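Local coordinates for protein putative pyridoxal phosphate-dependent transferase (Clostridium difficile, PDB 4DQ6) that binds pyridoxal-5'-phosphate and probably works as a dimeric transferase of the class I and II aminotransferase family, at residues Ser20-Met25 against Trp38-Asp43; Asn78-Arg82 against Ala283-Asn287; Ile94-Gly98 against Ile270-Asn274; Leu105-Glu109 against Leu261-Arg267. One frame throughout, in Å; residues are numbered along the deposited sequence.

Contact 1 (Ser20-Met25 against Trp38-Asp43); sequences SKWSEM and WVADMD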
loop_
_atom_site.group_PDB
_atom_site.type_symbol
_atom_site.label_atom_id
_atom_site.label_comp_id
_atom_site.label_asym_id
_atom_site.label_seq_id
_atom_site.Cartn_x
_atom_site.Cartn_y
_atom_site.Cartn_z
ATOM N N SER A 20 -9.214 -10.306 -9.812
ATOM C CA SER A 20 -10.101 -10.880 -8.794
ATOM C C SER A 20 -11.550 -11.047 -9.295
ATOM O O SER A 20 -12.177 -12.047 -9.028
ATOM C CB SER A 20 -10.069 -10.068 -7.525
ATOM O OG SER A 20 -10.483 -8.750 -7.757
ATOM N N LYS A 21 -11.995 -10.104 -10.127
ATOM C CA LYS A 21 -13.323 -10.195 -10.724
ATOM C C LYS A 21 -13.512 -11.526 -11.499
ATOM O O LYS A 21 -14.562 -12.186 -11.409
ATOM C CB LYS A 21 -13.558 -8.997 -11.646
ATOM C CG LYS A 21 -14.967 -8.894 -12.238
ATOM C CD LYS A 21 -15.020 -7.648 -13.165
ATOM C CE LYS A 21 -16.421 -7.279 -13.641
ATOM N NZ LYS A 21 -16.370 -6.050 -14.519
ATOM N N TRP A 22 -12.504 -11.895 -12.264
ATOM C CA TRP A 22 -12.554 -13.121 -13.077
ATOM C C TRP A 22 -12.050 -14.379 -12.409
ATOM O O TRP A 22 -12.362 -15.489 -12.879
ATOM C CB TRP A 22 -11.785 -12.874 -14.370
ATOM C CG TRP A 22 -12.525 -11.990 -15.321
ATOM C CD1 TRP A 22 -12.594 -10.596 -15.358
ATOM C CD2 TRP A 22 -13.397 -12.428 -16.396
ATOM N NE1 TRP A 22 -13.413 -10.167 -16.393
ATOM C CE2 TRP A 22 -13.898 -11.224 -17.049
ATOM C CE3 TRP A 22 -13.807 -13.670 -16.870
ATOM C CZ2 TRP A 22 -14.752 -11.283 -18.127
ATOM C CZ3 TRP A 22 -14.710 -13.709 -17.940
ATOM C CH2 TRP A 22 -15.179 -12.533 -18.535
ATOM N N SER A 23 -11.301 -14.247 -11.311
ATOM C CA SER A 23 -10.553 -15.340 -10.685
ATOM C C SER A 23 -10.932 -15.712 -9.255
ATOM O O SER A 23 -10.558 -16.775 -8.791
ATOM C CB SER A 23 -9.065 -14.987 -10.686
ATOM O OG SER A 23 -8.650 -14.921 -12.034
ATOM N N GLU A 24 -11.637 -14.842 -8.553
ATOM C CA GLU A 24 -12.039 -15.083 -7.159
ATOM C C GLU A 24 -13.526 -15.403 -6.954
ATOM O O GLU A 24 -14.048 -15.356 -5.835
ATOM C CB GLU A 24 -11.662 -13.871 -6.274
ATOM C CG GLU A 24 -10.192 -13.840 -6.026
ATOM C CD GLU A 24 -9.685 -12.697 -5.126
ATOM O OE1 GLU A 24 -10.463 -12.086 -4.351
ATOM O OE2 GLU A 24 -8.469 -12.439 -5.195
ATOM N N MET A 25 -14.225 -15.804 -8.003
ATOM C CA MET A 25 -15.614 -16.161 -7.783
ATOM C C MET A 25 -15.803 -17.466 -7.005
ATOM O O MET A 25 -16.829 -17.616 -6.346
ATOM C CB MET A 25 -16.372 -16.207 -9.112
ATOM C CG MET A 25 -16.610 -14.828 -9.674
ATOM S SD MET A 25 -17.304 -14.824 -11.304
ATOM C CE MET A 25 -15.914 -15.430 -12.260
ATOM N N TRP A 38 -19.839 -8.396 -10.993
ATOM C CA TRP A 38 -19.968 -8.158 -9.550
ATOM C C TRP A 38 -19.016 -7.063 -9.132
ATOM O O TRP A 38 -19.380 -5.869 -9.133
ATOM C CB TRP A 38 -19.864 -9.499 -8.777
ATOM C CG TRP A 38 -18.546 -10.259 -8.927
ATOM C CD1 TRP A 38 -17.981 -10.814 -10.089
ATOM C CD2 TRP A 38 -17.624 -10.621 -7.854
ATOM N NE1 TRP A 38 -16.794 -11.418 -9.809
ATOM C CE2 TRP A 38 -16.535 -11.356 -8.478
ATOM C CE3 TRP A 38 -17.576 -10.389 -6.470
ATOM C CZ2 TRP A 38 -15.464 -11.843 -7.761
ATOM C CZ3 TRP A 38 -16.479 -10.871 -5.755
ATOM C CH2 TRP A 38 -15.452 -11.616 -6.382
ATOM N N VAL A 39 -17.766 -7.418 -8.860
ATOM C CA VAL A 39 -16.718 -6.466 -8.420
ATOM C C VAL A 39 -16.692 -5.196 -9.274
ATOM O O VAL A 39 -16.659 -5.276 -10.524
ATOM C CB VAL A 39 -15.341 -7.188 -8.548
ATOM C CG1 VAL A 39 -14.170 -6.196 -8.764
ATOM C CG2 VAL A 39 -15.133 -8.126 -7.362
ATOM N N ALA A 40 -16.586 -4.027 -8.658
ATOM C CA ALA A 40 -16.513 -2.736 -9.352
ATOM C C ALA A 40 -15.105 -2.410 -9.857
ATOM O O ALA A 40 -14.414 -1.526 -9.343
ATOM C CB ALA A 40 -17.039 -1.622 -8.390
ATOM N N ASP A 41 -14.716 -3.112 -10.919
ATOM C CA ASP A 41 -13.705 -2.611 -11.854
ATOM C C ASP A 41 -14.287 -2.870 -13.224
ATOM O O ASP A 41 -15.303 -3.521 -13.364
ATOM C CB ASP A 41 -12.273 -3.147 -11.622
ATOM C CG ASP A 41 -12.078 -4.597 -11.958
ATOM O OD1 ASP A 41 -12.906 -5.205 -12.679
ATOM O OD2 ASP A 41 -11.036 -5.168 -11.528
ATOM N N MET A 42 -13.642 -2.341 -14.247
ATOM C CA MET A 42 -14.247 -2.367 -15.552
ATOM C C MET A 42 -13.596 -3.397 -16.440
ATOM O O MET A 42 -12.380 -3.655 -16.330
ATOM C CB MET A 42 -14.080 -1.000 -16.234
ATOM C CG MET A 42 -14.397 0.258 -15.420
ATOM S SD MET A 42 -14.134 1.663 -16.609
ATOM C CE MET A 42 -14.397 3.030 -15.444
ATOM N N ASP A 43 -14.342 -3.943 -17.389
ATOM C CA ASP A 43 -13.743 -4.802 -18.434
ATOM C C ASP A 43 -13.435 -3.988 -19.680
ATOM O O ASP A 43 -13.763 -4.362 -20.859
ATOM C CB ASP A 43 -14.655 -5.953 -18.774
ATOM C CG ASP A 43 -14.726 -6.978 -17.659
ATOM O OD1 ASP A 43 -13.732 -7.704 -17.442
ATOM O OD2 ASP A 43 -15.778 -7.076 -17.001
HETATM O O HOH W 1 -10.422 -7.736 -10.948
#

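Contact 2 (Asn78-Arg82 against Ala283-Asn287); sequences NWLYR and ASYNN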
loop_
_atom_site.group_PDB
_atom_site.type_symbol
_atom_site.label_atom_id
_atom_site.label_comp_id
_atom_site.label_asym_id
_atom_site.label_seq_id
_atom_site.Cartn_x
_atom_site.Cartn_y
_atom_site.Cartn_z
ATOM N N ASN A 78 -6.119 20.679 -9.857
ATOM C CA ASN A 78 -6.686 21.152 -11.117
ATOM C C ASN A 78 -7.887 20.393 -11.571
ATOM O O ASN A 78 -8.844 20.971 -12.040
ATOM C CB ASN A 78 -5.588 21.148 -12.188
ATOM C CG ASN A 78 -4.515 22.178 -11.884
ATOM O OD1 ASN A 78 -4.758 23.150 -11.103
ATOM N ND2 ASN A 78 -3.320 21.999 -12.450
ATOM N N TRP A 79 -7.879 19.072 -11.406
ATOM C CA TRP A 79 -9.109 18.265 -11.641
ATOM C C TRP A 79 -10.289 18.697 -10.828
ATOM O O TRP A 79 -11.386 18.900 -11.317
ATOM C CB TRP A 79 -8.788 16.815 -11.320
ATOM C CG TRP A 79 -9.880 15.873 -11.714
ATOM C CD1 TRP A 79 -10.786 15.216 -10.887
ATOM C CD2 TRP A 79 -10.112 15.313 -13.047
ATOM N NE1 TRP A 79 -11.587 14.389 -11.618
ATOM C CE2 TRP A 79 -11.201 14.384 -12.928
ATOM C CE3 TRP A 79 -9.552 15.528 -14.315
ATOM C CZ2 TRP A 79 -11.704 13.684 -14.036
ATOM C CZ3 TRP A 79 -10.020 14.791 -15.388
ATOM C CH2 TRP A 79 -11.106 13.914 -15.253
ATOM N N LEU A 80 -10.099 18.851 -9.524
ATOM C CA LEU A 80 -11.225 19.159 -8.688
ATOM C C LEU A 80 -11.811 20.537 -9.046
ATOM O O LEU A 80 -13.031 20.729 -8.961
ATOM C CB LEU A 80 -10.813 19.138 -7.217
ATOM C CG LEU A 80 -10.401 17.791 -6.627
ATOM C CD1 LEU A 80 -10.077 17.842 -5.113
ATOM C CD2 LEU A 80 -11.321 16.679 -6.965
ATOM N N TYR A 81 -10.966 21.502 -9.388
ATOM C CA TYR A 81 -11.520 22.751 -9.866
ATOM C C TYR A 81 -12.222 22.659 -11.227
ATOM O O TYR A 81 -13.338 23.122 -11.361
ATOM C CB TYR A 81 -10.490 23.899 -9.882
ATOM C CG TYR A 81 -11.195 25.190 -10.189
ATOM C CD1 TYR A 81 -11.988 25.800 -9.244
ATOM C CD2 TYR A 81 -11.131 25.746 -11.443
ATOM C CE1 TYR A 81 -12.678 26.955 -9.531
ATOM C CE2 TYR A 81 -11.813 26.900 -11.737
ATOM C CZ TYR A 81 -12.580 27.496 -10.780
ATOM O OH TYR A 81 -13.267 28.633 -11.091
ATOM N N ARG A 82 -11.582 22.015 -12.198
ATOM C CA ARG A 82 -12.117 21.947 -13.568
ATOM C C ARG A 82 -13.432 21.210 -13.608
ATOM O O ARG A 82 -14.360 21.599 -14.286
ATOM C CB ARG A 82 -11.247 21.064 -14.467
ATOM C CG ARG A 82 -9.810 21.431 -14.687
ATOM C CD ARG A 82 -9.464 21.179 -16.141
ATOM N NE ARG A 82 -9.322 19.792 -16.589
ATOM C CZ ARG A 82 -8.429 18.920 -16.132
ATOM N NH1 ARG A 82 -7.638 19.228 -15.128
ATOM N NH2 ARG A 82 -8.353 17.727 -16.664
ATOM N N ALA A 283 -1.228 11.310 -15.041
ATOM C CA ALA A 283 -1.633 11.176 -16.438
ATOM C C ALA A 283 -3.161 11.122 -16.620
ATOM O O ALA A 283 -3.673 11.679 -17.570
ATOM C CB ALA A 283 -1.005 9.930 -17.067
ATOM N N SER A 284 -3.831 10.364 -15.748
ATOM C CA SER A 284 -5.290 10.237 -15.816
ATOM C C SER A 284 -5.954 11.609 -15.657
ATOM O O SER A 284 -6.839 11.991 -16.455
ATOM C CB SER A 284 -5.823 9.232 -14.791
ATOM O OG SER A 284 -5.789 9.657 -13.444
ATOM N N TYR A 285 -5.520 12.390 -14.682
ATOM C CA TYR A 285 -6.204 13.656 -14.439
ATOM C C TYR A 285 -5.809 14.709 -15.470
ATOM O O TYR A 285 -6.665 15.457 -15.972
ATOM C CB TYR A 285 -5.962 14.141 -13.022
ATOM C CG TYR A 285 -6.737 13.386 -11.951
ATOM C CD1 TYR A 285 -8.028 12.962 -12.163
ATOM C CD2 TYR A 285 -6.168 13.157 -10.737
ATOM C CE1 TYR A 285 -8.727 12.291 -11.210
ATOM C CE2 TYR A 285 -6.903 12.516 -9.739
ATOM C CZ TYR A 285 -8.175 12.170 -9.969
ATOM O OH TYR A 285 -8.863 11.501 -8.971
ATOM N N ASN A 286 -4.538 14.735 -15.830
ATOM C CA ASN A 286 -4.080 15.715 -16.805
ATOM C C ASN A 286 -4.527 15.432 -18.236
ATOM O O ASN A 286 -4.816 16.388 -18.964
ATOM C CB ASN A 286 -2.573 15.922 -16.798
ATOM C CG ASN A 286 -2.091 16.714 -15.571
ATOM O OD1 ASN A 286 -2.863 17.365 -14.923
ATOM N ND2 ASN A 286 -0.796 16.697 -15.326
ATOM N N ASN A 287 -4.624 14.161 -18.620
ATOM C CA ASN A 287 -4.861 13.808 -20.062
ATOM C C ASN A 287 -6.078 12.949 -20.300
ATOM O O ASN A 287 -6.444 12.733 -21.429
ATOM C CB ASN A 287 -3.663 13.074 -20.574
ATOM C CG ASN A 287 -2.443 13.923 -20.549
ATOM O OD1 ASN A 287 -1.452 13.581 -19.876
ATOM N ND2 ASN A 287 -2.532 15.076 -21.139
HETATM O O HOH W 2 -2.232 19.870 -13.810
HETATM O O HOH W 3 -5.471 17.789 -13.888
#

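Contact 3 (Ile94-Gly98 against Ile270-Asn274); sequences IYSPG and IKRNN. With PLP (pyridoxal-5'-phosphate), chain C.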
loop_
_atom_site.group_PDB
_atom_site.type_symbol
_atom_site.label_atom_id
_atom_site.label_comp_id
_atom_site.label_asym_id
_atom_site.label_seq_id
_atom_site.Cartn_x
_atom_site.Cartn_y
_atom_site.Cartn_z
ATOM N N ILE A 94 -3.596 14.280 1.491
ATOM C CA ILE A 94 -2.818 13.139 1.971
ATOM C C ILE A 94 -3.016 11.933 1.040
ATOM O O ILE A 94 -4.151 11.599 0.680
ATOM C CB ILE A 94 -3.168 12.747 3.435
ATOM C CG1 ILE A 94 -2.743 13.921 4.287
ATOM C CG2 ILE A 94 -2.507 11.432 3.853
ATOM C CD1 ILE A 94 -2.991 13.647 5.765
ATOM N N TYR A 95 -1.894 11.298 0.648
ATOM C CA TYR A 95 -1.912 10.044 -0.125
ATOM C C TYR A 95 -2.435 8.899 0.739
ATOM O O TYR A 95 -2.006 8.754 1.893
ATOM C CB TYR A 95 -0.483 9.693 -0.537
ATOM C CG TYR A 95 -0.312 8.258 -0.977
ATOM C CD1 TYR A 95 -0.736 7.829 -2.267
ATOM C CD2 TYR A 95 0.228 7.301 -0.136
ATOM C CE1 TYR A 95 -0.659 6.503 -2.639
ATOM C CE2 TYR A 95 0.291 5.963 -0.514
ATOM C CZ TYR A 95 -0.135 5.568 -1.755
ATOM O OH TYR A 95 -0.031 4.219 -2.128
ATOM N N SER A 96 -3.216 7.997 0.154
ATOM C CA SER A 96 -3.556 6.732 0.774
ATOM C C SER A 96 -3.585 5.662 -0.330
ATOM O O SER A 96 -4.019 5.987 -1.458
ATOM C CB SER A 96 -4.885 6.840 1.472
ATOM O OG SER A 96 -5.276 5.593 2.066
ATOM N N PRO A 97 -3.196 4.426 0.002
ATOM C CA PRO A 97 -3.311 3.385 -1.070
ATOM C C PRO A 97 -4.758 3.108 -1.438
ATOM O O PRO A 97 -5.045 2.494 -2.445
ATOM C CB PRO A 97 -2.600 2.185 -0.483
ATOM C CG PRO A 97 -2.580 2.437 0.938
ATOM C CD PRO A 97 -2.510 3.909 1.187
ATOM N N GLY A 98 -5.675 3.440 -0.569
ATOM C CA GLY A 98 -7.118 3.240 -0.780
ATOM C C GLY A 98 -8.001 4.078 0.116
ATOM O O GLY A 98 -7.603 4.623 1.186
ATOM N N ILE A 270 2.989 4.069 5.765
ATOM C CA ILE A 270 2.441 4.039 4.396
ATOM C C ILE A 270 2.421 5.494 3.943
ATOM O O ILE A 270 1.509 6.263 4.316
ATOM C CB ILE A 270 1.065 3.343 4.373
ATOM C CG1 ILE A 270 1.265 1.837 4.644
ATOM C CG2 ILE A 270 0.325 3.601 3.048
ATOM C CD1 ILE A 270 0.019 0.998 4.470
ATOM N N LYS A 271 3.428 5.890 3.149
ATOM C CA LYS A 271 3.647 7.274 2.798
ATOM C C LYS A 271 3.830 7.482 1.314
ATOM O O LYS A 271 3.457 8.530 0.821
ATOM C CB LYS A 271 4.884 7.845 3.474
ATOM C CG LYS A 271 4.854 7.697 4.968
ATOM C CD LYS A 271 3.747 8.513 5.651
ATOM C CE LYS A 271 4.114 9.920 5.996
ATOM N NZ LYS A 271 3.026 10.580 6.805
ATOM N N ARG A 272 4.436 6.501 0.622
ATOM C CA ARG A 272 4.805 6.714 -0.798
ATOM C C ARG A 272 3.862 6.023 -1.764
ATOM O O ARG A 272 3.422 4.891 -1.524
ATOM C CB ARG A 272 6.243 6.207 -1.060
ATOM C CG ARG A 272 7.338 6.822 -0.238
ATOM C CD ARG A 272 8.741 6.455 -0.690
ATOM N NE ARG A 272 9.716 7.175 0.094
ATOM C CZ ARG A 272 10.069 8.446 -0.090
ATOM N NH1 ARG A 272 9.555 9.183 -1.063
ATOM N NH2 ARG A 272 10.928 8.988 0.743
ATOM N N ASN A 273 3.629 6.651 -2.937
ATOM C CA ASN A 273 3.019 5.983 -4.079
ATOM C C ASN A 273 4.011 4.935 -4.567
ATOM O O ASN A 273 5.223 5.126 -4.448
ATOM C CB ASN A 273 2.814 6.951 -5.249
ATOM C CG ASN A 273 1.678 7.936 -5.040
ATOM O OD1 ASN A 273 1.794 8.874 -4.248
ATOM N ND2 ASN A 273 0.584 7.735 -5.759
ATOM N N ASN A 274 3.502 3.828 -5.101
ATOM C CA ASN A 274 4.368 2.971 -5.941
ATOM C C ASN A 274 4.635 3.731 -7.228
ATOM O O ASN A 274 3.989 4.686 -7.582
ATOM C CB ASN A 274 3.790 1.561 -6.159
ATOM C CG ASN A 274 2.579 1.554 -7.082
ATOM O OD1 ASN A 274 2.755 1.832 -8.276
ATOM N ND2 ASN A 274 1.385 1.206 -6.580
HETATM N N1 PLP C . -15.673 3.498 -1.629
HETATM C C2 PLP C . -16.754 3.133 -2.393
HETATM C C2A PLP C . -18.131 3.699 -2.222
HETATM C C3 PLP C . -16.615 2.158 -3.452
HETATM O O3 PLP C . -17.660 1.785 -4.177
HETATM C C4 PLP C . -15.307 1.572 -3.695
HETATM C C4A PLP C . -15.109 0.510 -4.746
HETATM C C5 PLP C . -14.210 2.018 -2.849
HETATM C C6 PLP C . -14.443 2.969 -1.829
HETATM C C5A PLP C . -12.852 1.448 -3.112
HETATM O O4P PLP C . -12.174 1.578 -1.907
HETATM P P PLP C . -10.580 1.299 -1.967
HETATM O O1P PLP C . -10.010 2.540 -2.560
HETATM O O2P PLP C . -10.298 1.040 -0.434
HETATM O O3P PLP C . -10.466 0.091 -2.947
HETATM O O HOH W 4 0.305 8.749 3.424
HETATM O O HOH W 5 0.535 3.549 -4.636
HETATM O O HOH W 6 1.255 2.337 -0.645
#

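Contact 4 (Leu105-Glu109 against Leu261-Arg267); sequences LLINE and LDDAFTR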
loop_
_atom_site.group_PDB
_atom_site.type_symbol
_atom_site.label_atom_id
_atom_site.label_comp_id
_atom_site.label_asym_id
_atom_site.label_seq_id
_atom_site.Cartn_x
_atom_site.Cartn_y
_atom_site.Cartn_z
ATOM N N LEU A 105 -8.102 4.630 9.375
ATOM C CA LEU A 105 -7.175 5.397 10.215
ATOM C C LEU A 105 -7.935 6.607 10.821
ATOM O O LEU A 105 -7.728 6.935 11.993
ATOM C CB LEU A 105 -5.923 5.832 9.483
ATOM C CG LEU A 105 -4.999 4.713 9.100
ATOM C CD1 LEU A 105 -3.789 5.352 8.416
ATOM C CD2 LEU A 105 -4.517 3.750 10.119
ATOM N N LEU A 106 -8.745 7.301 10.009
ATOM C CA LEU A 106 -9.543 8.438 10.499
ATOM C C LEU A 106 -10.403 8.022 11.678
ATOM O O LEU A 106 -10.519 8.754 12.680
ATOM C CB LEU A 106 -10.377 9.045 9.394
ATOM C CG LEU A 106 -9.609 9.831 8.297
ATOM C CD1 LEU A 106 -10.500 10.120 7.095
ATOM C CD2 LEU A 106 -9.058 11.111 8.946
ATOM N N ILE A 107 -11.034 6.869 11.583
ATOM C CA ILE A 107 -11.910 6.374 12.666
ATOM C C ILE A 107 -11.091 6.148 13.910
ATOM O O ILE A 107 -11.504 6.561 15.061
ATOM C CB ILE A 107 -12.621 5.063 12.245
ATOM C CG1 ILE A 107 -13.747 5.372 11.268
ATOM C CG2 ILE A 107 -13.135 4.336 13.487
ATOM C CD1 ILE A 107 -14.340 4.154 10.585
ATOM N N ASN A 108 -9.981 5.461 13.824
ATOM C CA ASN A 108 -9.127 5.264 14.971
ATOM C C ASN A 108 -8.660 6.564 15.624
ATOM O O ASN A 108 -8.621 6.645 16.900
ATOM C CB ASN A 108 -7.907 4.427 14.609
ATOM C CG ASN A 108 -7.149 3.979 15.833
ATOM O OD1 ASN A 108 -7.659 3.187 16.678
ATOM N ND2 ASN A 108 -5.959 4.533 16.002
ATOM N N GLU A 109 -8.335 7.580 14.835
ATOM C CA GLU A 109 -7.745 8.834 15.347
ATOM C C GLU A 109 -8.781 9.859 15.825
ATOM O O GLU A 109 -8.484 10.635 16.743
ATOM C CB GLU A 109 -6.815 9.481 14.320
ATOM C CG GLU A 109 -5.643 8.637 13.841
ATOM C CD GLU A 109 -4.790 8.095 14.993
ATOM O OE1 GLU A 109 -4.477 8.842 15.978
ATOM O OE2 GLU A 109 -4.451 6.880 14.970
ATOM N N LEU A 261 -4.178 12.437 10.662
ATOM C CA LEU A 261 -4.087 11.411 9.632
ATOM C C LEU A 261 -2.661 11.213 9.164
ATOM O O LEU A 261 -2.224 10.104 8.951
ATOM C CB LEU A 261 -4.991 11.719 8.442
ATOM C CG LEU A 261 -5.084 10.598 7.392
ATOM C CD1 LEU A 261 -5.469 9.295 8.082
ATOM C CD2 LEU A 261 -6.125 10.947 6.345
ATOM N N ASP A 262 -1.959 12.322 8.989
ATOM C CA ASP A 262 -0.557 12.254 8.641
ATOM C C ASP A 262 0.198 11.387 9.631
ATOM O O ASP A 262 0.990 10.518 9.217
ATOM C CB ASP A 262 0.038 13.629 8.517
ATOM C CG ASP A 262 1.316 13.665 7.654
ATOM O OD1 ASP A 262 1.346 13.076 6.539
ATOM O OD2 ASP A 262 2.235 14.353 8.097
ATOM N N ASP A 263 -0.001 11.632 10.916
ATOM C CA ASP A 263 0.718 10.903 11.911
ATOM C C ASP A 263 0.290 9.419 11.979
ATOM O O ASP A 263 1.112 8.568 12.291
ATOM C CB ASP A 263 0.441 11.555 13.263
ATOM C CG ASP A 263 1.200 12.849 13.444
ATOM O OD1 ASP A 263 2.060 13.233 12.597
ATOM O OD2 ASP A 263 0.926 13.513 14.465
ATOM N N ALA A 264 -0.991 9.124 11.677
ATOM C CA ALA A 264 -1.448 7.714 11.567
ATOM C C ALA A 264 -0.765 7.003 10.434
ATOM O O ALA A 264 -0.302 5.862 10.584
ATOM C CB ALA A 264 -2.959 7.635 11.427
ATOM N N PHE A 265 -0.637 7.665 9.274
ATOM C CA PHE A 265 0.128 7.053 8.178
ATOM C C PHE A 265 1.584 6.877 8.528
ATOM O O PHE A 265 2.255 5.963 7.999
ATOM C CB PHE A 265 -0.087 7.801 6.860
ATOM C CG PHE A 265 -1.396 7.418 6.156
ATOM C CD1 PHE A 265 -1.578 6.103 5.683
ATOM C CD2 PHE A 265 -2.388 8.338 5.897
ATOM C CE1 PHE A 265 -2.759 5.744 5.047
ATOM C CE2 PHE A 265 -3.551 7.982 5.239
ATOM C CZ PHE A 265 -3.721 6.677 4.789
ATOM N N THR A 266 2.157 7.807 9.291
ATOM C CA THR A 266 3.518 7.649 9.742
ATOM C C THR A 266 3.669 6.441 10.648
ATOM O O THR A 266 4.600 5.647 10.511
ATOM C CB THR A 266 4.008 8.926 10.470
ATOM O OG1 THR A 266 4.104 9.986 9.489
ATOM C CG2 THR A 266 5.405 8.693 11.131
ATOM N N ARG A 267 2.697 6.294 11.528
ATOM C CA ARG A 267 2.660 5.163 12.445
ATOM C C ARG A 267 2.682 3.815 11.727
ATOM O O ARG A 267 3.438 2.929 12.160
ATOM C CB ARG A 267 1.462 5.298 13.404
ATOM C CG ARG A 267 1.229 4.046 14.197
ATOM C CD ARG A 267 0.065 4.161 15.164
ATOM N NE ARG A 267 -1.206 4.688 14.615
ATOM C CZ ARG A 267 -2.176 3.988 14.001
ATOM N NH1 ARG A 267 -3.319 4.586 13.618
ATOM N NH2 ARG A 267 -2.043 2.685 13.781
HETATM O O HOH W 7 -1.081 7.546 15.149
#

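Contact 1 (Ser20-Met25 against Trp38-Asp43)
Lys21 NZ makes a salt bridge with Asp43 OD2 at 2.8 Å. Lys21 NZ also donates to Asp41 O at 3.0 Å. Its extended side chain, t at all four chi angles, lets it reach both. Trp22 NE1 donates a hydrogen bond to Asp43 OD1 at 2.7 Å, so one carboxylate serves two neighbouring residues of the short helix 20-23. Arg14 forms salt bridges with Asp41 and Asp43 as well. In the other direction, Trp38 NE1 donates to Lys21 O at 2.9 Å. Water 1 joins Lys21 N (3.0 Å) to Asp41 OD2 (2.7 Å). Ala40 is the centre of an inverse gamma turn, closed by Asp41 N to Val39 O at 2.9 Å. This bend belongs to the loop between strand 35-36 and helix 48-58, which lies at the subunit interface: Asp41 OD2 also accepts from Tyr65 N of the second subunit. Apolar contacts surround these bonds. Met25 SD makes an oblique Met-aromatic contact, 4.5 Å from the centroid of the five-membered ring of Trp38. The CB atoms of Lys21 and Val39 are 4.0 Å apart.

Contact 2 (Asn78-Arg82 against Ala283-Asn287)
Asn78 starts the first segment and reaches its partner through water. Asn78 ND2 donates to water 2 at 2.8 Å, and this water donates to Asn286 OD1, also at 2.8 Å. Trp79 follows and supplies the buried part of the contact. Its indole lies against the Tyr285 ring, with Trp79 CD2 3.3 Å from Tyr285 CD1. The centroids of the Trp79 five-membered ring and the Tyr285 ring are 4.1 Å apart, and the planes meet obliquely at 35°. Trp79 CB lies over the face of the Tyr285 ring, 4.3 Å from its centroid, as a CH-pi contact. The polar ends of both rings have other partners: Asp208 for Trp79 NE1 and Tyr249 for Tyr285 OH. One turn later, Arg82 NH2 donates to Tyr285 O at 2.9 Å, and Arg82 NH1 reaches Asn286 OD1 through water 3, with 2.9 and 2.8 Å legs. Arg82 NH2 also forms a salt bridge with Glu289. The segments of helices 70-84 and 275-287 cross at 40°, with axes 10.2 Å apart. The chemistry is therefore divided: aromatic packing holds the buried side, while an arginine and two waters tie the exposed side to the last turn of helix 275-287.

Contact 3 (Ile94-Gly98 against Ile270-Asn274)
The turn from strand 93-96 into helix 99-110 forms part of the phosphate site of pyridoxal-5'-phosphate. Gly98, at the N-cap position, has its CA 3.5 Å from PLP O1P. Val99 N and Ile100 N, just beyond it, are hydrogen-bonded to PLP. Within the segment, Ser96 OG donates to Gly98 O at 2.7 Å. On the other side of the strand, Tyr95 packs on the loop 270-274. The peptide between Arg272 and Asn273 lies over one face of its ring, and Arg272 O is 3.5 Å from Tyr95 CE2. Pro97 CD touches Ile270 CG2 at 3.4 Å. Pro97 and Ile270 each also meet the other residue's copy on the second subunit. Water 4 donates to Tyr95 O (2.8 Å) and Ile270 O (2.9 Å), while water 5 links Tyr95 OH (2.7 Å) to Asn274 N (3.0 Å). With no direct hydrogen bond between them, the loop meets the strand end through ring and apolar contacts and bridging waters, next to the turn that binds the phosphate.

Contact 4 (Leu105-Glu109 against Leu261-Arg267)
Leu105 is the centre of this contact. With chi1 m and chi2 t, its side chain extends toward helix 255-267 and enters a hole formed by Leu261, Ala264, Phe265 and Arg267. Its CD1 lies over the face of the Phe265 ring, 3.6 Å from the centroid, as a CH-pi contact. The same Leu105 CD1 is 3.9 Å from Ala264 CB. Leu261 takes the t, p rotamer. This brings Leu261 CD1 to 3.8 Å from Leu105 CB and Leu261 CD2 to 3.9 Å from Leu106 CD2.

A charged pair borders the apolar part. In Glu109, chi1 m places CG 3.7 Å from Ala264 CB; chi2, also m, then directs the carboxylate to Arg267. Arg267 is extended at chi1 and chi2, then turns at chi3 (p). Arg267 NH1 then meets Glu109 OE2 in a salt bridge of 2.9 Å. Asn108, with chi1 t, donates from ND2 to Glu109 OE2 at 3.0 Å. Water 7 accepts from Arg267 NE at 2.9 Å.

The two helical segments cross steeply, at 110°, with axes 9.6 Å apart. Leu105 is a single knob-into-hole contact between two steeply crossed helices, here beside edge strand 93-96 of the mixed seven-stranded sheet, the core of the PLP-dependent aminotransferase fold.

In the fold
Contact 1 closes first along the chain. The other three have their first segments in order from helix 70-84 through strand 93-96 to helix 99-110. Their second segments run in reverse order, so contact 4 falls within the span of contact 3, and contact 3 within that of contact 2. Contacts 3 and 4 are neighbours, with centres 12 Å apart. They touch through Ile270 N and Phe265 O (3.0 Å), and strand 93-96 packs on helix 255-267. Centre to centre, contact 3 lies about 19 Å from contact 2 and 23 Å from contact 1. Contacts 1, 3 and 4 reach the second subunit, while contact 2 touches no other chain; contact 3 thus puts the PLP-binding turn close to the dimer interface.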